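Local structure of kirola (Actinidia deliciosa, 4IGV) at residues 2-7 and 119-125; 50-56 and 70-76; 95-101 and 127-133. The protein is a kiwifruit allergen of the ripening-related, PR-10-like family, whose biological role is not established but which, like its relatives, probably binds small hydrophobic ligands. All coordinates share one frame; numbering follows the deposited sequence. Where two conformers were deposited one is given.

Overall arrangement
Three contacts show how one antiparallel Bet v 1-like sheet is held at its edge, at its far side and against its helix. Contact 1 lies at the surface, its centre about 18 Å from the centre of the chain, and relies on main-chain bonds between strands 4-12 and 112-122. Contact 2, also main-chain but partly buried, pairs strand 55-62, and the turn just before it, with strand 65-77. Contact 3, likewise partly buried, is mostly apolar and sets strand 96-107 against the start of helix 131-145. Contacts 1 and 3 touch, centres about 7 Å apart, through Y120 and K122 on E129; contact 2, its centre about 19 Å from that of contact 3, touches it where E74 packs on I100.

Contact 1: residues 2-7 and 119-125; sequences DLSGKM and HYEKLKE
D2 offers its backbone N to OE2 of E125 at 3.0 Å, meeting the carboxylate on its syn side, while its own OD1 accepts from S4 N in an Asx turn. L3 follows, its CD2 methyl lying 3.4 Å from the backbone N of E125 and its side chain crossing that of E125 at about a right angle; its carbonyl O receives K122 N at 2.7 Å in an almost straight bond (176°). S4 pairs with E121 at a non-hydrogen-bonded position. At G5 the two strands exchange N-H and C=O with Y120, and the Y120 ring lies with one face against G5: with CG wedged between backbone N and carbonyl carbon (chi1 53°), the ring face receives G5 CA 3.9 Å from its centroid, a CH-pi contact. The extended chain of K6 then runs alongside the H119 imidazole, K6 CD 3.6 Å from H119 CE1. Beyond the pair, the Y120 hydroxyl bonds E129, which also forms a salt bridge with K122. The chemistry thus divides the work: main-chain bonds fix the pairing of strands 4-12 and 112-122, and the bare glycine gives the tyrosine room to lie flat against the backbone.

Contact 2: residues 50-56 and 70-76; sequences GTVGSVI and KDIVEAI
A type II turn from T51 to S54, rather than a regular strand, pairs with strand 65-77 here. G53, at the third position of the turn with positive phi (90°), sends its N to V73 O at 2.7 Å, and V73 N answers to S54 O, so the turn extends the pairing ahead of the start of strand 55-62. The loop is braced internally as well: T51 O accepts both S54 N and S54 OG, the hydroxyl approaching in the carbonyl plane at 2.8 Å. That bond leaves S54 OG beside V73, 3.3 Å from its CG2. V52 and I76 lie alongside one another, pointing opposite ways, with V52 CG2 3.8 Å from I76 CG1. I76 CD1 reaches G50 O at 3.2 Å, a carbonyl that accepts a hydrogen bond from R25 NE, and the I76 side chain also touches Y21 and R25 of helix 17-25. I56 and D71 form a hydrogen-bonded pair with bonds of 2.9 Å (I56 N to D71 O) and 2.8 Å (D71 N to I56 O); buried D71 also bonds an unidentified ligand, probably from the crystallisation liquor, through OD2. V55 CG1 meets K70 CG at 3.8 Å. Past V73, E74 and A75 both face T84 in a classic beta bulge. The whole is the open end of the 55-62/65-77 beta hairpin, part of the curved antiparallel sheet of the Bet v 1 fold.

Contact 3: residues 95-101 and 127-133; sequences LYKTFII and VEEPNTL
Y96 lays its ring edge against the loop before helix 131-145, and its hydroxyl donates to E128 O at 2.7 Å, the donor tilted 31° from the carbonyl plane. Beside that bond the ring is hemmed in by hydrocarbon: V127 CG1 stands 3.7 Å from Y96 CE1, and P130 CB lies 3.6 Å from Y96 OH. Across one face of the same ring F99 brings CE1 over the centre, so that the two aromatic side chains of strand 96-107 pack on each other as well as on the partner segment. The torsion of Y96 about CA-CB (chi1 -56°, CG beside the backbone N) carries its hydroxyl toward E128. V127 reaches back to L95, its CG2 3.5 Å from L95 O. F99 then continues the line: P130 sits at the edge of its ring, P130 CG 3.9 Å from F99 CZ, while L133 points back at F99, with CD2 3.7 Å from the same CZ. Farther along the strand, I101 CD1 adds a looser contact with L133 CD2 at 4.2 Å. P130 is at the N-cap position and the centre of an inverse gamma turn. Y120 also meets the Y96 ring. Chemically, a single tyrosine-to-carbonyl bond gives direction to an otherwise apolar seam, which implies that strand 96-107 holds the helix entry chiefly by packing, whereas strand 112-122 supplies further polar ties.

Contact 1: residues 2-7 and 119-125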
loop_
_atom_site.group_PDB
_atom_site.type_symbol
_atom_site.label_atom_id
_atom_site.label_comp_id
_atom_site.label_asym_id
_atom_site.label_seq_id
_atom_site.Cartn_x
_atom_site.Cartn_y
_atom_site.Cartn_z
ATOM N N ASP A 2 16.052 -13.376 14.878
ATOM C CA ASP A 2 15.584 -12.066 14.354
ATOM C C ASP A 2 14.246 -12.189 13.631
ATOM O O ASP A 2 14.126 -12.665 12.481
ATOM C CB ASP A 2 16.600 -11.375 13.436
ATOM C CG ASP A 2 16.135 -9.965 12.999
ATOM O OD1 ASP A 2 15.372 -9.317 13.758
ATOM O OD2 ASP A 2 16.504 -9.505 11.890
ATOM N N LEU A 3 13.244 -11.697 14.323
ATOM C CA LEU A 3 11.876 -11.696 13.850
ATOM C C LEU A 3 11.543 -10.495 12.963
ATOM O O LEU A 3 10.427 -10.415 12.403
ATOM C CB LEU A 3 10.971 -11.693 15.075
ATOM C CG LEU A 3 11.058 -12.938 15.960
ATOM C CD1 LEU A 3 10.265 -12.670 17.226
ATOM C CD2 LEU A 3 10.524 -14.139 15.230
ATOM N N SER A 4 12.486 -9.560 12.840
ATOM C CA SER A 4 12.254 -8.349 12.048
ATOM C C SER A 4 12.759 -8.547 10.638
ATOM O O SER A 4 13.759 -9.225 10.405
ATOM C CB SER A 4 12.921 -7.122 12.664
ATOM O OG SER A 4 12.342 -6.797 13.923
ATOM N N GLY A 5 12.072 -7.909 9.699
ATOM C CA GLY A 5 12.366 -8.066 8.291
ATOM C C GLY A 5 11.993 -6.828 7.512
ATOM O O GLY A 5 11.253 -5.954 7.990
ATOM N N LYS A 6 12.524 -6.781 6.304
ATOM C CA LYS A 6 12.311 -5.721 5.345
ATOM C C LYS A 6 12.203 -6.352 3.972
ATOM O O LYS A 6 12.900 -7.329 3.643
ATOM C CB LYS A 6 13.494 -4.734 5.369
ATOM C CG LYS A 6 13.423 -3.576 4.364
ATOM C CD LYS A 6 14.700 -2.736 4.490
ATOM C CE LYS A 6 14.723 -1.447 3.642
ATOM N NZ LYS A 6 15.984 -0.680 4.007
ATOM N N MET A 7 11.351 -5.763 3.152
ATOM C CA MET A 7 11.190 -6.217 1.780
ATOM C C MET A 7 10.936 -4.977 0.929
ATOM O O MET A 7 10.135 -4.144 1.288
ATOM C CB MET A 7 10.009 -7.181 1.707
ATOM C CG MET A 7 9.759 -7.792 0.345
ATOM S SD MET A 7 8.351 -8.925 0.336
ATOM C CE MET A 7 8.965 -10.190 1.485
ATOM N N HIS A 119 8.337 -2.904 6.324
ATOM C CA HIS A 119 9.152 -3.142 7.514
ATOM C C HIS A 119 8.231 -3.847 8.484
ATOM O O HIS A 119 7.148 -3.347 8.808
ATOM C CB HIS A 119 9.612 -1.839 8.156
ATOM C CG HIS A 119 10.632 -1.089 7.369
ATOM N ND1 HIS A 119 11.970 -1.440 7.397
ATOM C CD2 HIS A 119 10.550 0.018 6.597
ATOM C CE1 HIS A 119 12.649 -0.633 6.595
ATOM N NE2 HIS A 119 11.818 0.263 6.103
ATOM N N TYR A 120 8.637 -4.999 8.982
ATOM C CA TYR A 120 7.730 -5.793 9.796
ATOM C C TYR A 120 8.487 -6.543 10.871
ATOM O O TYR A 120 9.718 -6.732 10.816
ATOM C CB TYR A 120 6.960 -6.817 8.920
ATOM C CG TYR A 120 7.818 -7.702 8.045
ATOM C CD1 TYR A 120 8.330 -8.904 8.540
ATOM C CD2 TYR A 120 8.182 -7.319 6.770
ATOM C CE1 TYR A 120 9.146 -9.674 7.779
ATOM C CE2 TYR A 120 8.988 -8.088 6.008
ATOM C CZ TYR A 120 9.459 -9.259 6.509
ATOM O OH TYR A 120 10.292 -10.122 5.798
ATOM N N GLU A 121 7.728 -6.969 11.870
ATOM C CA GLU A 121 8.244 -7.872 12.891
ATOM C C GLU A 121 7.267 -9.017 13.034
ATOM O O GLU A 121 6.083 -8.775 13.305
ATOM C CB GLU A 121 8.463 -7.165 14.226
ATOM C CG GLU A 121 9.022 -8.151 15.272
ATOM C CD GLU A 121 9.256 -7.610 16.652
ATOM O OE1 GLU A 121 9.317 -6.383 16.842
ATOM O OE2 GLU A 121 9.366 -8.457 17.558
ATOM N N LYS A 122 7.769 -10.250 12.853
ATOM C CA LYS A 122 6.949 -11.455 12.932
ATOM C C LYS A 122 6.613 -11.781 14.370
ATOM O O LYS A 122 7.416 -11.494 15.252
ATOM C CB LYS A 122 7.685 -12.653 12.368
ATOM C CG LYS A 122 8.181 -12.528 10.942
ATOM C CD LYS A 122 9.062 -13.734 10.643
ATOM C CE LYS A 122 9.640 -13.720 9.283
ATOM N NZ LYS A 122 10.426 -14.976 9.135
ATOM N N LEU A 123 5.464 -12.414 14.597
ATOM C CA LEU A 123 5.148 -12.879 15.968
ATOM C C LEU A 123 5.967 -14.113 16.375
ATOM O O LEU A 123 6.223 -14.296 17.573
ATOM C CB LEU A 123 3.648 -13.162 16.124
ATOM C CG LEU A 123 2.729 -11.945 16.139
ATOM C CD1 LEU A 123 1.254 -12.389 15.988
ATOM C CD2 LEU A 123 2.946 -11.113 17.402
ATOM N N LYS A 124 6.331 -14.938 15.386
ATOM C CA LYS A 124 7.065 -16.207 15.572
ATOM C C LYS A 124 8.072 -16.399 14.434
ATOM O O LYS A 124 7.846 -15.892 13.331
ATOM C CB LYS A 124 6.091 -17.394 15.587
ATOM C CG LYS A 124 4.961 -17.250 16.597
ATOM C CD LYS A 124 4.307 -18.599 16.890
ATOM C CE LYS A 124 3.789 -18.671 18.328
ATOM N NZ LYS A 124 3.551 -20.070 18.756
ATOM N N GLU A 125 9.151 -17.146 14.681
ATOM C CA GLU A 125 10.218 -17.315 13.678
ATOM C C GLU A 125 9.713 -18.007 12.410
ATOM O O GLU A 125 10.163 -17.687 11.289
ATOM C CB GLU A 125 11.455 -18.038 14.258
ATOM C CG GLU A 125 12.793 -17.386 13.790
ATOM C CD GLU A 125 13.409 -16.400 14.810
ATOM O OE1 GLU A 125 13.496 -16.738 16.013
ATOM O OE2 GLU A 125 13.845 -15.302 14.395
HETATM O O HOH W 1 11.994 -3.992 9.738
#

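Contact 2: residues 50-56 and 70-76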
loop_
_atom_site.group_PDB
_atom_site.type_symbol
_atom_site.label_atom_id
_atom_site.label_comp_id
_atom_site.label_asym_id
_atom_site.label_seq_id
_atom_site.Cartn_x
_atom_site.Cartn_y
_atom_site.Cartn_z
ATOM N N GLY A 50 -5.272 12.151 2.877
ATOM C CA GLY A 50 -4.001 12.786 2.522
ATOM C C GLY A 50 -3.268 13.505 3.641
ATOM O O GLY A 50 -2.309 14.221 3.380
ATOM N N THR A 51 -3.690 13.287 4.900
ATOM C CA THR A 51 -3.047 13.921 6.064
ATOM C C THR A 51 -2.437 12.881 7.000
ATOM O O THR A 51 -2.971 11.779 7.169
ATOM C CB THR A 51 -4.014 14.748 6.829
ATOM O OG1 THR A 51 -4.995 13.950 7.441
ATOM C CG2 THR A 51 -4.612 15.846 5.927
ATOM N N VAL A 52 -1.310 13.173 7.611
ATOM C CA VAL A 52 -0.708 12.350 8.628
ATOM C C VAL A 52 -1.675 12.188 9.777
ATOM O O VAL A 52 -2.363 13.159 10.227
ATOM C CB VAL A 52 0.616 12.930 9.085
ATOM C CG1 VAL A 52 1.109 12.215 10.363
ATOM C CG2 VAL A 52 1.670 12.876 7.951
ATOM N N GLY A 53 -1.808 10.972 10.255
ATOM C CA GLY A 53 -2.725 10.614 11.280
ATOM C C GLY A 53 -4.078 10.189 10.875
ATOM O O GLY A 53 -4.878 9.719 11.715
ATOM N N SER A 54 -4.390 10.267 9.591
ATOM C CA SER A 54 -5.653 9.772 9.103
ATOM C C SER A 54 -5.708 8.258 9.297
ATOM O O SER A 54 -4.654 7.537 9.273
ATOM C CB SER A 54 -5.908 10.149 7.642
ATOM O OG SER A 54 -4.871 9.760 6.746
ATOM N N VAL A 55 -6.908 7.738 9.497
ATOM C CA VAL A 55 -7.108 6.336 9.787
ATOM C C VAL A 55 -8.023 5.763 8.719
ATOM O O VAL A 55 -9.100 6.325 8.474
ATOM C CB VAL A 55 -7.733 6.145 11.191
ATOM C CG1 VAL A 55 -8.027 4.641 11.496
ATOM C CG2 VAL A 55 -6.882 6.800 12.302
ATOM N N ILE A 56 -7.589 4.684 8.097
ATOM C CA ILE A 56 -8.221 4.147 6.915
ATOM C C ILE A 56 -8.476 2.649 7.120
ATOM O O ILE A 56 -7.600 1.882 7.577
ATOM C CB ILE A 56 -7.402 4.401 5.642
ATOM C CG1 ILE A 56 -7.148 5.878 5.459
ATOM C CG2 ILE A 56 -8.122 3.812 4.408
ATOM C CD1 ILE A 56 -6.183 6.164 4.295
ATOM N N LYS A 70 -6.936 -2.091 9.360
ATOM C CA LYS A 70 -7.085 -0.693 9.700
ATOM C C LYS A 70 -5.686 -0.138 9.825
ATOM O O LYS A 70 -4.832 -0.672 10.554
ATOM C CB LYS A 70 -7.825 -0.526 11.037
ATOM C CG LYS A 70 -8.121 0.856 11.392
ATOM C CD LYS A 70 -8.929 0.999 12.686
ATOM C CE LYS A 70 -8.170 0.574 13.867
ATOM N NZ LYS A 70 -8.963 0.935 15.096
ATOM N N ASP A 71 -5.442 0.960 9.125
ATOM C CA ASP A 71 -4.122 1.581 9.057
ATOM C C ASP A 71 -4.165 3.025 9.484
ATOM O O ASP A 71 -5.210 3.688 9.316
ATOM C CB ASP A 71 -3.563 1.641 7.634
ATOM C CG ASP A 71 -3.292 0.316 6.996
ATOM O OD1 ASP A 71 -3.688 -0.746 7.504
ATOM O OD2 ASP A 71 -2.678 0.357 5.877
ATOM N N ILE A 72 -3.045 3.509 10.039
ATOM C CA ILE A 72 -2.806 4.931 10.249
ATOM C C ILE A 72 -1.781 5.414 9.237
ATOM O O ILE A 72 -0.838 4.707 8.896
ATOM C CB ILE A 72 -2.377 5.285 11.733
ATOM C CG1 ILE A 72 -2.178 6.793 11.927
ATOM C CG2 ILE A 72 -1.132 4.535 12.168
ATOM C CD1 ILE A 72 -2.204 7.228 13.409
ATOM N N VAL A 73 -1.980 6.622 8.728
ATOM C CA VAL A 73 -0.958 7.252 7.887
ATOM C C VAL A 73 0.055 7.853 8.857
ATOM O O VAL A 73 -0.220 8.854 9.540
ATOM C CB VAL A 73 -1.531 8.289 6.984
ATOM C CG1 VAL A 73 -0.362 8.995 6.226
ATOM C CG2 VAL A 73 -2.497 7.660 5.956
ATOM N N GLU A 74 1.209 7.221 8.997
ATOM C CA GLU A 74 2.232 7.597 9.971
ATOM C C GLU A 74 3.093 8.734 9.458
ATOM O O GLU A 74 3.689 9.427 10.281
ATOM C CB GLU A 74 3.095 6.340 10.244
ATOM C CG GLU A 74 4.435 6.365 10.799
ATOM C CD GLU A 74 4.869 4.910 11.160
ATOM O OE1 GLU A 74 4.101 4.191 11.838
ATOM O OE2 GLU A 74 6.001 4.573 10.874
ATOM N N ALA A 75 3.294 8.834 8.158
ATOM C CA ALA A 75 4.203 9.813 7.579
ATOM C C ALA A 75 3.837 10.132 6.173
ATOM O O ALA A 75 3.351 9.266 5.434
ATOM C CB ALA A 75 5.658 9.267 7.647
ATOM N N ILE A 76 4.121 11.355 5.798
ATOM C CA ILE A 76 4.009 11.863 4.436
ATOM C C ILE A 76 5.203 12.704 4.120
ATOM O O ILE A 76 5.580 13.525 4.973
ATOM C CB ILE A 76 2.744 12.689 4.219
ATOM C CG1 ILE A 76 1.539 11.785 4.320
ATOM C CG2 ILE A 76 2.756 13.475 2.877
ATOM C CD1 ILE A 76 0.215 12.463 4.170
#

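Contact 3: residues 95-101 and 127-133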
loop_
_atom_site.group_PDB
_atom_site.type_symbol
_atom_site.label_atom_id
_atom_site.label_comp_id
_atom_site.label_asym_id
_atom_site.label_seq_id
_atom_site.Cartn_x
_atom_site.Cartn_y
_atom_site.Cartn_z
ATOM N N LEU A 95 -0.275 -12.494 12.434
ATOM C CA LEU A 95 1.038 -13.025 12.087
ATOM C C LEU A 95 2.215 -12.121 12.416
ATOM O O LEU A 95 3.319 -12.621 12.693
ATOM C CB LEU A 95 1.083 -13.318 10.567
ATOM C CG LEU A 95 0.077 -14.315 9.986
ATOM C CD1 LEU A 95 0.168 -14.376 8.463
ATOM C CD2 LEU A 95 0.337 -15.675 10.606
ATOM N N TYR A 96 1.995 -10.802 12.361
ATOM C CA TYR A 96 3.018 -9.773 12.589
ATOM C C TYR A 96 2.662 -8.915 13.782
ATOM O O TYR A 96 1.521 -8.478 13.940
ATOM C CB TYR A 96 3.200 -8.898 11.308
ATOM C CG TYR A 96 3.528 -9.723 10.096
ATOM C CD1 TYR A 96 4.832 -10.166 9.839
ATOM C CD2 TYR A 96 2.530 -10.131 9.207
ATOM C CE1 TYR A 96 5.117 -10.986 8.754
ATOM C CE2 TYR A 96 2.810 -10.936 8.106
ATOM C CZ TYR A 96 4.108 -11.360 7.880
ATOM O OH TYR A 96 4.354 -12.212 6.803
ATOM N N LYS A 97 3.665 -8.679 14.629
ATOM C CA LYS A 97 3.554 -7.754 15.734
ATOM C C LYS A 97 3.388 -6.333 15.240
ATOM O O LYS A 97 2.582 -5.567 15.748
ATOM C CB LYS A 97 4.812 -7.834 16.607
ATOM C CG LYS A 97 4.732 -6.972 17.850
ATOM C CD LYS A 97 5.872 -7.266 18.774
ATOM C CE LYS A 97 5.873 -6.312 19.969
ATOM N NZ LYS A 97 7.088 -6.446 20.818
ATOM N N THR A 98 4.182 -5.998 14.237
ATOM C CA THR A 98 4.166 -4.706 13.602
ATOM C C THR A 98 4.357 -4.835 12.102
ATOM O O THR A 98 5.001 -5.755 11.628
ATOM C CB THR A 98 5.260 -3.759 14.127
ATOM O OG1 THR A 98 6.553 -4.227 13.784
ATOM C CG2 THR A 98 5.219 -3.628 15.644
ATOM N N PHE A 99 3.767 -3.897 11.358
ATOM C CA PHE A 99 3.829 -3.903 9.911
ATOM C C PHE A 99 3.625 -2.495 9.386
ATOM O O PHE A 99 2.613 -1.874 9.668
ATOM C CB PHE A 99 2.779 -4.853 9.327
ATOM C CG PHE A 99 3.182 -5.491 8.008
ATOM C CD1 PHE A 99 3.440 -6.800 7.925
ATOM C CD2 PHE A 99 3.339 -4.728 6.841
ATOM C CE1 PHE A 99 3.823 -7.383 6.735
ATOM C CE2 PHE A 99 3.731 -5.329 5.676
ATOM C CZ PHE A 99 3.954 -6.627 5.636
ATOM N N ILE A 100 4.611 -2.021 8.631
ATOM C CA ILE A 100 4.596 -0.702 8.014
ATOM C C ILE A 100 4.813 -0.878 6.513
ATOM O O ILE A 100 5.603 -1.700 6.082
ATOM C CB ILE A 100 5.756 0.170 8.542
ATOM C CG1 ILE A 100 5.679 0.291 10.078
ATOM C CG2 ILE A 100 5.712 1.484 7.892
ATOM C CD1 ILE A 100 4.527 0.727 10.510
ATOM N N ILE A 101 4.050 -0.134 5.721
ATOM C CA ILE A 101 4.172 -0.148 4.276
ATOM C C ILE A 101 4.444 1.271 3.814
ATOM O O ILE A 101 3.713 2.189 4.118
ATOM C CB ILE A 101 2.875 -0.631 3.599
ATOM C CG1 ILE A 101 2.609 -2.089 4.012
ATOM C CG2 ILE A 101 2.964 -0.520 2.036
ATOM C CD1 ILE A 101 1.285 -2.657 3.452
ATOM N N VAL A 127 6.806 -17.687 10.951
ATOM C CA VAL A 127 5.905 -16.879 10.149
ATOM C C VAL A 127 6.598 -16.588 8.824
ATOM O O VAL A 127 7.792 -16.331 8.786
ATOM C CB VAL A 127 5.507 -15.567 10.858
ATOM C CG1 VAL A 127 4.892 -14.543 9.856
ATOM C CG2 VAL A 127 4.550 -15.856 12.012
ATOM N N GLU A 128 5.853 -16.652 7.736
ATOM C CA GLU A 128 6.444 -16.475 6.415
ATOM C C GLU A 128 6.816 -15.017 6.177
ATOM O O GLU A 128 6.216 -14.111 6.793
ATOM C CB GLU A 128 5.456 -16.932 5.338
ATOM C CG GLU A 128 5.085 -18.397 5.389
ATOM C CD GLU A 128 4.244 -18.863 4.197
ATOM O OE1 GLU A 128 3.938 -18.034 3.309
ATOM O OE2 GLU A 128 3.896 -20.066 4.144
ATOM N N GLU A 129 7.801 -14.765 5.318
ATOM C CA GLU A 129 8.004 -13.411 4.796
ATOM C C GLU A 129 6.753 -13.067 3.940
ATOM O O GLU A 129 6.137 -13.946 3.328
ATOM C CB GLU A 129 9.262 -13.245 3.941
ATOM C CG GLU A 129 10.620 -13.634 4.499
ATOM C CD GLU A 129 10.735 -13.632 6.000
ATOM O OE1 GLU A 129 10.492 -12.578 6.623
ATOM O OE2 GLU A 129 11.143 -14.701 6.556
ATOM N N PRO A 130 6.372 -11.787 3.895
ATOM C CA PRO A 130 5.117 -11.353 3.253
ATOM C C PRO A 130 5.204 -11.236 1.735
ATOM O O PRO A 130 4.785 -10.218 1.116
ATOM C CB PRO A 130 4.835 -10.018 3.935
ATOM C CG PRO A 130 6.172 -9.507 4.307
ATOM C CD PRO A 130 6.999 -10.703 4.669
ATOM N N ASN A 131 5.682 -12.294 1.088
ATOM C CA ASN A 131 5.786 -12.258 -0.371
ATOM C C ASN A 131 4.444 -12.137 -1.071
ATOM O O ASN A 131 4.326 -11.426 -2.051
ATOM C CB ASN A 131 6.561 -13.488 -0.893
ATOM C CG ASN A 131 8.029 -13.411 -0.516
ATOM O OD1 ASN A 131 8.760 -12.549 -1.023
ATOM N ND2 ASN A 131 8.449 -14.248 0.386
ATOM N N THR A 132 3.433 -12.807 -0.548
ATOM C CA THR A 132 2.130 -12.777 -1.169
ATOM C C THR A 132 1.568 -11.365 -1.111
ATOM O O THR A 132 0.965 -10.887 -2.058
ATOM C CB THR A 132 1.148 -13.786 -0.502
ATOM O OG1 THR A 132 1.658 -15.130 -0.685
ATOM C CG2 THR A 132 -0.218 -13.696 -1.115
ATOM N N LEU A 133 1.801 -10.652 -0.009
ATOM C CA LEU A 133 1.322 -9.278 0.094
ATOM C C LEU A 133 2.076 -8.343 -0.871
ATOM O O LEU A 133 1.510 -7.441 -1.474
ATOM C CB LEU A 133 1.468 -8.786 1.553
ATOM C CG LEU A 133 0.835 -7.446 1.831
ATOM C CD1 LEU A 133 -0.717 -7.490 1.708
ATOM C CD2 LEU A 133 1.252 -6.865 3.181
#